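Local coordinates for protein halocarboxylic acid dehalogenase DehI (Pseudomonas putida, PDB 3BJX) that acts as an alpha-haloacid dehalogenase, probably hydrolysing the carbon-halogen bond of 2-haloalkanoic acids to release halide, at residues Asp40-Leu45 against Asp170-Leu175; Pro61-Leu66 against Ala254-Ser259; Arg119-Ala124 against Phe205-Asn210. All coordinates share one frame; numbering follows the deposited sequence.

Interaction 1: residues Asp40-Leu45 against Asp170-Leu175; sequences DIRLTL and DPLLPL
Arg42, on helix 32-45, spans the distance to Leu172 and Pro171 in the loop that follows helix 155-158. Ahead of it, the carbonyl of Asp40 is gripped twice by Thr44: the amide N and the hydroxyl OG1, the latter 2.7 Å from Asp40 O, approach from opposite faces of the carbonyl plane. Ile41 packs instead on Trp68 of helix 63-71 and Tyr132 of helix 112-143. The Arg42 chain bends at its third torsion (chi3 -69°), and one face of the guanidinium is thereby laid under Leu172, whose CD1 sits 3.6 Å above the plane, offset toward the rim. The same methyl lies 3.8 Å from Arg42 CD. One water bridges the side chain and the loop backbone, accepting from Arg42 NE at 2.8 Å and donating to Pro171 O at 3.0 Å. Arg42 NH2 forms a salt bridge with Glu39 OE1 on the same helix. An alanine here is likely to leave the water without the N-H it accepts from, Leu172 CD1 without the surface it rests on, and Glu39 without this positive mate. Thus one amphipathic side chain meets the loop: its flat face and CD take the leucine methyl, while its N-H groups serve water and carboxylate.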
loop_
_atom_site.group_PDB
_atom_site.type_symbol
_atom_site.label_atom_id
_atom_site.label_comp_id
_atom_site.label_asym_id
_atom_site.label_seq_id
_atom_site.Cartn_x
_atom_site.Cartn_y
_atom_site.Cartn_z
ATOM N N ASP A 40 -22.792 -10.131 -10.471
ATOM C CA ASP A 40 -22.001 -10.576 -11.614
ATOM C C ASP A 40 -20.568 -10.945 -11.234
ATOM O O ASP A 40 -20.037 -11.941 -11.740
ATOM C CB ASP A 40 -22.002 -9.549 -12.747
ATOM C CG ASP A 40 -21.609 -10.168 -14.056
ATOM O OD1 ASP A 40 -21.987 -11.342 -14.267
ATOM O OD2 ASP A 40 -20.914 -9.528 -14.862
ATOM N N ILE A 41 -19.944 -10.159 -10.352
ATOM C CA ILE A 41 -18.610 -10.505 -9.808
ATOM C C ILE A 41 -18.635 -11.909 -9.194
ATOM O O ILE A 41 -17.824 -12.732 -9.538
ATOM C CB ILE A 41 -18.058 -9.428 -8.813
ATOM C CG1 ILE A 41 -17.515 -8.211 -9.577
ATOM C CG2 ILE A 41 -16.954 -9.981 -7.931
ATOM C CD1 ILE A 41 -17.364 -6.969 -8.724
ATOM N N ARG A 42 -19.624 -12.192 -8.347
ATOM C CA ARG A 42 -19.747 -13.491 -7.674
ATOM C C ARG A 42 -20.009 -14.678 -8.614
ATOM O O ARG A 42 -19.456 -15.740 -8.409
ATOM C CB ARG A 42 -20.826 -13.434 -6.597
ATOM C CG ARG A 42 -20.561 -12.469 -5.443
ATOM C CD ARG A 42 -21.608 -12.679 -4.323
ATOM N NE ARG A 42 -22.940 -12.253 -4.748
ATOM C CZ ARG A 42 -23.494 -11.084 -4.440
ATOM N NH1 ARG A 42 -22.862 -10.220 -3.655
ATOM N NH2 ARG A 42 -24.693 -10.788 -4.905
ATOM N N LEU A 43 -20.840 -14.499 -9.639
ATOM C CA LEU A 43 -21.164 -15.577 -10.578
ATOM C C LEU A 43 -20.018 -15.806 -11.533
ATOM O O LEU A 43 -19.766 -16.919 -11.933
ATOM C CB LEU A 43 -22.456 -15.270 -11.369
ATOM C CG LEU A 43 -23.842 -15.252 -10.675
ATOM C CD1 LEU A 43 -24.899 -14.426 -11.439
ATOM C CD2 LEU A 43 -24.376 -16.658 -10.406
ATOM N N THR A 44 -19.312 -14.744 -11.888
ATOM C CA THR A 44 -18.200 -14.819 -12.850
ATOM C C THR A 44 -16.948 -15.411 -12.199
ATOM O O THR A 44 -16.254 -16.256 -12.808
ATOM C CB THR A 44 -17.871 -13.423 -13.425
ATOM O OG1 THR A 44 -19.034 -12.888 -14.058
ATOM C CG2 THR A 44 -16.702 -13.470 -14.437
ATOM N N LEU A 45 -16.667 -14.971 -10.966
ATOM C CA LEU A 45 -15.567 -15.548 -10.192
ATOM C C LEU A 45 -15.901 -16.852 -9.431
ATOM O O LEU A 45 -14.993 -17.486 -8.899
ATOM C CB LEU A 45 -14.912 -14.486 -9.284
ATOM C CG LEU A 45 -14.379 -13.230 -9.995
ATOM C CD1 LEU A 45 -13.673 -12.304 -9.049
ATOM C CD2 LEU A 45 -13.450 -13.577 -11.182
ATOM N N ASP A 170 -22.341 -22.570 -0.979
ATOM C CA ASP A 170 -23.542 -21.761 -0.819
ATOM C C ASP A 170 -23.302 -20.467 -1.563
ATOM O O ASP A 170 -22.192 -19.935 -1.502
ATOM C CB ASP A 170 -23.825 -21.507 0.668
ATOM C CG ASP A 170 -24.267 -22.774 1.404
ATOM O OD1 ASP A 170 -25.147 -23.496 0.863
ATOM O OD2 ASP A 170 -23.736 -23.050 2.511
ATOM N N PRO A 171 -24.325 -19.970 -2.287
ATOM C CA PRO A 171 -24.213 -18.787 -3.172
ATOM C C PRO A 171 -23.753 -17.481 -2.481
ATOM O O PRO A 171 -23.116 -16.622 -3.127
ATOM C CB PRO A 171 -25.639 -18.629 -3.726
ATOM C CG PRO A 171 -26.518 -19.354 -2.712
ATOM C CD PRO A 171 -25.688 -20.532 -2.305
ATOM N N LEU A 172 -24.064 -17.342 -1.190
ATOM C CA LEU A 172 -23.753 -16.122 -0.449
ATOM C C LEU A 172 -23.400 -16.414 1.013
ATOM O O LEU A 172 -24.257 -16.784 1.809
ATOM C CB LEU A 172 -24.909 -15.108 -0.583
ATOM C CG LEU A 172 -24.736 -13.594 -0.389
ATOM C CD1 LEU A 172 -23.489 -13.009 -1.008
ATOM C CD2 LEU A 172 -25.952 -12.883 -0.964
ATOM N N LEU A 173 -22.119 -16.253 1.338
ATOM C CA LEU A 173 -21.559 -16.496 2.670
ATOM C C LEU A 173 -21.886 -15.349 3.644
ATOM O O LEU A 173 -21.667 -14.189 3.301
ATOM C CB LEU A 173 -20.042 -16.623 2.516
ATOM C CG LEU A 173 -19.260 -17.711 3.240
ATOM C CD1 LEU A 173 -18.170 -18.203 2.353
ATOM C CD2 LEU A 173 -18.709 -17.161 4.553
ATOM N N PRO A 174 -22.432 -15.655 4.848
ATOM C CA PRO A 174 -22.743 -14.609 5.845
ATOM C C PRO A 174 -21.527 -14.003 6.568
ATOM O O PRO A 174 -20.807 -14.690 7.288
ATOM C CB PRO A 174 -23.626 -15.339 6.869
ATOM C CG PRO A 174 -23.290 -16.753 6.739
ATOM C CD PRO A 174 -22.835 -16.996 5.322
ATOM N N LEU A 175 -21.354 -12.698 6.428
ATOM C CA LEU A 175 -20.271 -12.008 7.085
ATOM C C LEU A 175 -20.820 -11.194 8.236
ATOM O O LEU A 175 -21.859 -10.540 8.088
ATOM C CB LEU A 175 -19.567 -11.091 6.081
ATOM C CG LEU A 175 -19.204 -11.651 4.717
ATOM C CD1 LEU A 175 -18.526 -10.576 3.942
ATOM C CD2 LEU A 175 -18.276 -12.864 4.797
HETATM O O HOH W 1 -24.127 -14.697 -5.260
#

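Interaction 2: residues Pro61-Leu66 against Ala254-Ser259; sequences PGYLPL and AGVQRS
The phenol ring of Tyr63 meets Val256 through CE1, which lies 3.6 Å from Val256 CG1; the methyl comes at the ring obliquely, and the two side chains slide past each other in opposite directions. Elsewhere the ring is packed by Leu139 and Met143 of helix 112-143 and by Leu273 and Leu277 of helix 267-299, all of them apolar side chains. Its OH is buried with no partner in the model.

Three residues on, at the next turn of helix 63-71, Leu66 brings CD2 to 4.1 Å from Val256 CG2 and crosses the valine at about a right angle. Each valine methyl therefore has its own partner. With CG1 held between the backbone N and the carbonyl carbon (chi1 46°), CG2 falls anti to N, and the branches spread to Tyr63 and Leu66 respectively. Tyr63 in turn keeps CG opposite its backbone N (chi1 178°), which carries the ring out from the first turn toward the loop.

Glycines fit the backbone on both sides: Gly62 is the N-cap of the helix and Gly255 precedes Val256, both with positive phi. The loop is also tied to the helix by a hydrogen bond from Gly255 N to Ser71 OG, and beyond Val256 it reaches the dimer interface, Arg258 packing on Tyr21 of the second subunit. The side chain of Leu66 lies about 4 Å from a bound sulfate, probably from the crystallisation liquor.

Between these segments cohesion is purely apolar and rests on one valine, so it depends on shape and burial, with directional bonds supplied by the backbone of the loop nearby.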
loop_
_atom_site.group_PDB
_atom_site.type_symbol
_atom_site.label_atom_id
_atom_site.label_comp_id
_atom_site.label_asym_id
_atom_site.label_seq_id
_atom_site.Cartn_x
_atom_site.Cartn_y
_atom_site.Cartn_z
ATOM N N PRO A 61 -17.233 7.093 -7.371
ATOM C CA PRO A 61 -18.298 7.206 -8.381
ATOM C C PRO A 61 -17.923 6.636 -9.750
ATOM O O PRO A 61 -16.899 7.001 -10.316
ATOM C CB PRO A 61 -18.542 8.713 -8.470
ATOM C CG PRO A 61 -18.121 9.228 -7.122
ATOM C CD PRO A 61 -16.901 8.400 -6.777
ATOM N N GLY A 62 -18.753 5.715 -10.232
ATOM C CA GLY A 62 -18.676 5.138 -11.568
ATOM C C GLY A 62 -17.653 4.030 -11.789
ATOM O O GLY A 62 -17.745 3.277 -12.771
ATOM N N TYR A 63 -16.672 3.939 -10.895
ATOM C CA TYR A 63 -15.477 3.157 -11.186
ATOM C C TYR A 63 -15.718 1.680 -11.400
ATOM O O TYR A 63 -15.412 1.154 -12.471
ATOM C CB TYR A 63 -14.362 3.369 -10.143
ATOM C CG TYR A 63 -13.145 2.522 -10.441
ATOM C CD1 TYR A 63 -12.425 2.687 -11.641
ATOM C CD2 TYR A 63 -12.725 1.537 -9.548
ATOM C CE1 TYR A 63 -11.311 1.892 -11.941
ATOM C CE2 TYR A 63 -11.625 0.732 -9.838
ATOM C CZ TYR A 63 -10.916 0.914 -11.030
ATOM O OH TYR A 63 -9.825 0.106 -11.298
ATOM N N LEU A 64 -16.260 1.025 -10.378
ATOM C CA LEU A 64 -16.288 -0.448 -10.304
ATOM C C LEU A 64 -17.167 -1.085 -11.379
ATOM O O LEU A 64 -16.771 -2.085 -11.962
ATOM C CB LEU A 64 -16.672 -0.939 -8.887
ATOM C CG LEU A 64 -16.870 -2.462 -8.721
ATOM C CD1 LEU A 64 -15.508 -3.193 -8.730
ATOM C CD2 LEU A 64 -17.702 -2.879 -7.483
ATOM N N PRO A 65 -18.367 -0.532 -11.643
ATOM C CA PRO A 65 -19.140 -1.117 -12.738
ATOM C C PRO A 65 -18.372 -1.148 -14.061
ATOM O O PRO A 65 -18.427 -2.166 -14.780
ATOM C CB PRO A 65 -20.358 -0.195 -12.832
ATOM C CG PRO A 65 -20.530 0.299 -11.415
ATOM C CD PRO A 65 -19.116 0.547 -10.974
ATOM N N LEU A 66 -17.670 -0.046 -14.364
ATOM C CA LEU A 66 -16.875 0.066 -15.575
ATOM C C LEU A 66 -15.659 -0.845 -15.511
ATOM O O LEU A 66 -15.478 -1.678 -16.395
ATOM C CB LEU A 66 -16.451 1.516 -15.820
ATOM C CG LEU A 66 -15.432 1.749 -16.942
ATOM C CD1 LEU A 66 -16.070 1.717 -18.330
ATOM C CD2 LEU A 66 -14.704 3.064 -16.694
ATOM N N ALA A 254 -7.929 -6.154 -19.512
ATOM C CA ALA A 254 -8.520 -6.091 -18.201
ATOM C C ALA A 254 -8.199 -4.713 -17.661
ATOM O O ALA A 254 -7.357 -3.991 -18.224
ATOM C CB ALA A 254 -7.944 -7.169 -17.314
ATOM N N GLY A 255 -8.888 -4.326 -16.595
ATOM C CA GLY A 255 -8.644 -3.033 -15.962
ATOM C C GLY A 255 -9.096 -1.861 -16.803
ATOM O O GLY A 255 -9.756 -2.044 -17.825
ATOM N N VAL A 256 -8.761 -0.657 -16.345
ATOM C CA VAL A 256 -9.034 0.596 -17.074
ATOM C C VAL A 256 -7.945 1.622 -16.731
ATOM O O VAL A 256 -7.620 1.846 -15.555
ATOM C CB VAL A 256 -10.542 1.115 -16.907
ATOM C CG1 VAL A 256 -11.030 1.079 -15.476
ATOM C CG2 VAL A 256 -10.756 2.495 -17.517
ATOM N N GLN A 257 -7.338 2.190 -17.773
ATOM C CA GLN A 257 -6.179 3.082 -17.626
ATOM C C GLN A 257 -6.637 4.391 -16.999
ATOM O O GLN A 257 -7.784 4.804 -17.212
ATOM C CB GLN A 257 -5.508 3.331 -18.977
ATOM C CG GLN A 257 -5.141 2.064 -19.767
ATOM C CD GLN A 257 -3.707 1.578 -19.522
ATOM O OE1 GLN A 257 -2.744 2.326 -19.738
ATOM N NE2 GLN A 257 -3.560 0.311 -19.102
ATOM N N ARG A 258 -5.759 5.029 -16.226
ATOM C CA ARG A 258 -6.094 6.257 -15.502
ATOM C C ARG A 258 -6.428 7.441 -16.414
ATOM O O ARG A 258 -7.204 8.324 -16.029
ATOM C CB ARG A 258 -4.977 6.636 -14.531
ATOM C CG ARG A 258 -4.998 8.075 -14.051
ATOM C CD ARG A 258 -3.969 8.325 -12.946
ATOM N NE ARG A 258 -2.586 8.024 -13.335
ATOM C CZ ARG A 258 -1.829 8.802 -14.104
ATOM N NH1 ARG A 258 -2.311 9.944 -14.609
ATOM N NH2 ARG A 258 -0.585 8.431 -14.384
ATOM N N SER A 259 -5.834 7.462 -17.605
ATOM C CA SER A 259 -6.156 8.472 -18.602
ATOM C C SER A 259 -7.643 8.429 -18.999
ATOM O O SER A 259 -8.261 9.471 -19.254
ATOM C CB SER A 259 -5.250 8.330 -19.837
ATOM O OG SER A 259 -5.235 7.002 -20.342
#

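Interaction 3: residues Arg119-Ala124 against Phe205-Asn210; sequences RRVLYA and FQALAN
Val121 projects from helix 112-143 toward Ala207 near the end of helix 203-208, and the small alanine allows a close approach: the two CA atoms are 7.2 Å apart, the nearest such pair of these segments. Val121 CG1 is the bump. Set anti to its backbone N (chi1 167°), it presses against Ala207 CB at 3.8 Å and also lies 4.2 Å from Leu208 CD2, filling the shallow dip between the alanine methyl and the longer leucine.

Leu208 returns the fit from the other helix. Its CD2 enters the notch bounded by Val121 and Leu122, coming within 4.1 Å of Leu122 CD2, and the two leucines cross at about a right angle, meeting methyl to methyl. All four side chains are buried. This is helix-to-helix packing in an enzyme built of helices and loops without strands, an all-helical fold that was new among alpha-haloacid dehalogenases; here the long helix 112-143 receives the short helix 203-208 across an interface of only aliphatic groups.

Outside partners close the seam. Leu122 continues onto Ile291 and Thr295 of helix 267-299, while Leu173, from a loop, touches both Val121 and Ala207. Farther along, Ala209 and Phe205 are taken up by helices 183-195 and 212-223.

Where helix 203-208 gives way to the next residues, Asn210 folds its amide back on the chain: ND2 donates to Ala207 O at 2.8 Å, a bent bond with an N-H...O angle of 137° and the donor tilted 26° from the carbonyl plane. The same nitrogen probably also donates to Pro174 O, and together the two would fix the rotation of the amide just beyond Ala207 and Leu208.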
loop_
_atom_site.group_PDB
_atom_site.type_symbol
_atom_site.label_atom_id
_atom_site.label_comp_id
_atom_site.label_asym_id
_atom_site.label_seq_id
_atom_site.Cartn_x
_atom_site.Cartn_y
_atom_site.Cartn_z
ATOM N N ARG A 119 -14.251 -25.131 7.930
ATOM C CA ARG A 119 -13.675 -25.642 6.673
ATOM C C ARG A 119 -14.365 -25.165 5.371
ATOM O O ARG A 119 -13.680 -24.832 4.401
ATOM C CB ARG A 119 -13.632 -27.193 6.730
ATOM C CG ARG A 119 -13.146 -27.866 5.467
ATOM C CD ARG A 119 -13.109 -29.365 5.584
ATOM N NE ARG A 119 -12.081 -29.845 6.512
ATOM C CZ ARG A 119 -12.344 -30.447 7.671
ATOM N NH1 ARG A 119 -13.598 -30.646 8.051
ATOM N NH2 ARG A 119 -11.359 -30.854 8.457
ATOM N N ARG A 120 -15.701 -25.161 5.346
ATOM C CA ARG A 120 -16.466 -24.756 4.156
ATOM C C ARG A 120 -16.162 -23.310 3.803
ATOM O O ARG A 120 -15.988 -22.968 2.625
ATOM C CB ARG A 120 -17.980 -24.942 4.361
ATOM C CG ARG A 120 -18.443 -26.413 4.420
ATOM C CD ARG A 120 -19.977 -26.601 4.526
ATOM N NE ARG A 120 -20.656 -26.576 3.218
ATOM C CZ ARG A 120 -21.535 -25.644 2.837
ATOM N NH1 ARG A 120 -21.847 -24.636 3.657
ATOM N NH2 ARG A 120 -22.103 -25.705 1.632
ATOM N N VAL A 121 -16.116 -22.482 4.844
ATOM C CA VAL A 121 -15.770 -21.063 4.793
ATOM C C VAL A 121 -14.313 -20.879 4.379
ATOM O O VAL A 121 -14.004 -20.129 3.447
ATOM C CB VAL A 121 -16.015 -20.390 6.200
ATOM C CG1 VAL A 121 -15.369 -18.981 6.295
ATOM C CG2 VAL A 121 -17.512 -20.375 6.541
ATOM N N LEU A 122 -13.408 -21.573 5.065
ATOM C CA LEU A 122 -11.996 -21.484 4.721
ATOM C C LEU A 122 -11.777 -21.798 3.223
ATOM O O LEU A 122 -11.044 -21.072 2.535
ATOM C CB LEU A 122 -11.141 -22.369 5.642
ATOM C CG LEU A 122 -10.992 -22.032 7.139
ATOM C CD1 LEU A 122 -10.335 -23.201 7.889
ATOM C CD2 LEU A 122 -10.200 -20.757 7.359
ATOM N N TYR A 123 -12.457 -22.829 2.715
ATOM C CA TYR A 123 -12.309 -23.273 1.304
ATOM C C TYR A 123 -12.851 -22.299 0.269
ATOM O O TYR A 123 -12.256 -22.139 -0.812
ATOM C CB TYR A 123 -12.958 -24.646 1.097
ATOM C CG TYR A 123 -12.115 -25.817 1.582
ATOM C CD1 TYR A 123 -11.166 -25.647 2.615
ATOM C CD2 TYR A 123 -12.269 -27.077 1.039
ATOM C CE1 TYR A 123 -10.400 -26.690 3.075
ATOM C CE2 TYR A 123 -11.501 -28.133 1.498
ATOM C CZ TYR A 123 -10.568 -27.921 2.523
ATOM O OH TYR A 123 -9.794 -28.937 2.994
ATOM N N ALA A 124 -13.991 -21.674 0.566
ATOM C CA ALA A 124 -14.567 -20.687 -0.337
ATOM C C ALA A 124 -13.610 -19.524 -0.523
ATOM O O ALA A 124 -13.551 -18.929 -1.606
ATOM C CB ALA A 124 -15.921 -20.174 0.192
ATOM N N PHE A 205 -12.207 -12.813 7.907
ATOM C CA PHE A 205 -12.318 -12.653 9.359
ATOM C C PHE A 205 -13.743 -12.299 9.792
ATOM O O PHE A 205 -14.200 -12.759 10.830
ATOM C CB PHE A 205 -11.271 -11.657 9.876
ATOM C CG PHE A 205 -9.851 -12.081 9.585
ATOM C CD1 PHE A 205 -9.444 -13.415 9.784
ATOM C CD2 PHE A 205 -8.914 -11.166 9.108
ATOM C CE1 PHE A 205 -8.146 -13.816 9.498
ATOM C CE2 PHE A 205 -7.614 -11.565 8.816
ATOM C CZ PHE A 205 -7.223 -12.885 9.018
ATOM N N GLN A 206 -14.456 -11.510 8.990
ATOM C CA GLN A 206 -15.913 -11.333 9.191
ATOM C C GLN A 206 -16.711 -12.649 9.209
ATOM O O GLN A 206 -17.716 -12.793 9.915
ATOM C CB GLN A 206 -16.483 -10.409 8.120
ATOM C CG GLN A 206 -15.995 -8.973 8.238
ATOM C CD GLN A 206 -16.570 -8.086 7.145
ATOM O OE1 GLN A 206 -15.876 -7.716 6.195
ATOM N NE2 GLN A 206 -17.845 -7.756 7.266
ATOM N N ALA A 207 -16.251 -13.614 8.429
ATOM C CA ALA A 207 -16.979 -14.833 8.226
ATOM C C ALA A 207 -16.714 -15.825 9.335
ATOM O O ALA A 207 -17.582 -16.618 9.692
ATOM C CB ALA A 207 -16.598 -15.413 6.891
ATOM N N LEU A 208 -15.491 -15.810 9.859
ATOM C CA LEU A 208 -15.079 -16.734 10.915
ATOM C C LEU A 208 -15.589 -16.194 12.240
ATOM O O LEU A 208 -15.870 -16.968 13.158
ATOM C CB LEU A 208 -13.559 -16.904 10.924
ATOM C CG LEU A 208 -12.944 -17.661 9.724
ATOM C CD1 LEU A 208 -11.486 -17.255 9.501
ATOM C CD2 LEU A 208 -13.061 -19.192 9.831
ATOM N N ALA A 209 -15.746 -14.863 12.308
ATOM C CA ALA A 209 -16.373 -14.188 13.459
ATOM C C ALA A 209 -17.791 -14.707 13.769
ATOM O O ALA A 209 -18.348 -14.382 14.805
ATOM C CB ALA A 209 -16.375 -12.675 13.273
ATOM N N ASN A 210 -18.370 -15.492 12.860
ATOM C CA ASN A 210 -19.578 -16.254 13.143
ATOM C C ASN A 210 -19.328 -17.213 14.296
ATOM O O ASN A 210 -20.219 -17.504 15.081
ATOM C CB ASN A 210 -20.027 -17.034 11.896
ATOM C CG ASN A 210 -20.794 -16.168 10.919
ATOM O OD1 ASN A 210 -21.765 -15.519 11.298
ATOM N ND2 ASN A 210 -20.358 -16.139 9.666
#

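Overall arrangement
Along the chain the segments come as 40-45, 61-66, 119-124, 170-175, 205-210 and 254-259, so interaction 1 crosses both others, while interaction 3 falls between the two segments of interaction 2. Interactions 1 and 3 are neighbours, with centres about 13 Å apart, and join through the salt bridge of Asp170 OD2 with Arg120 NH1 (2.7 Å) and through Leu173. The centres of interactions 1 and 2 are about 21 Å apart, yet they touch where Ile41 packs on Leu64; those of 2 and 3 are about 30 Å apart, on opposite sides of the chain's centre. Helix 112-143 ties these parts of the helical fold together: it carries 119-124, touched by Leu173, and meets Ile41 and Tyr63 farther along.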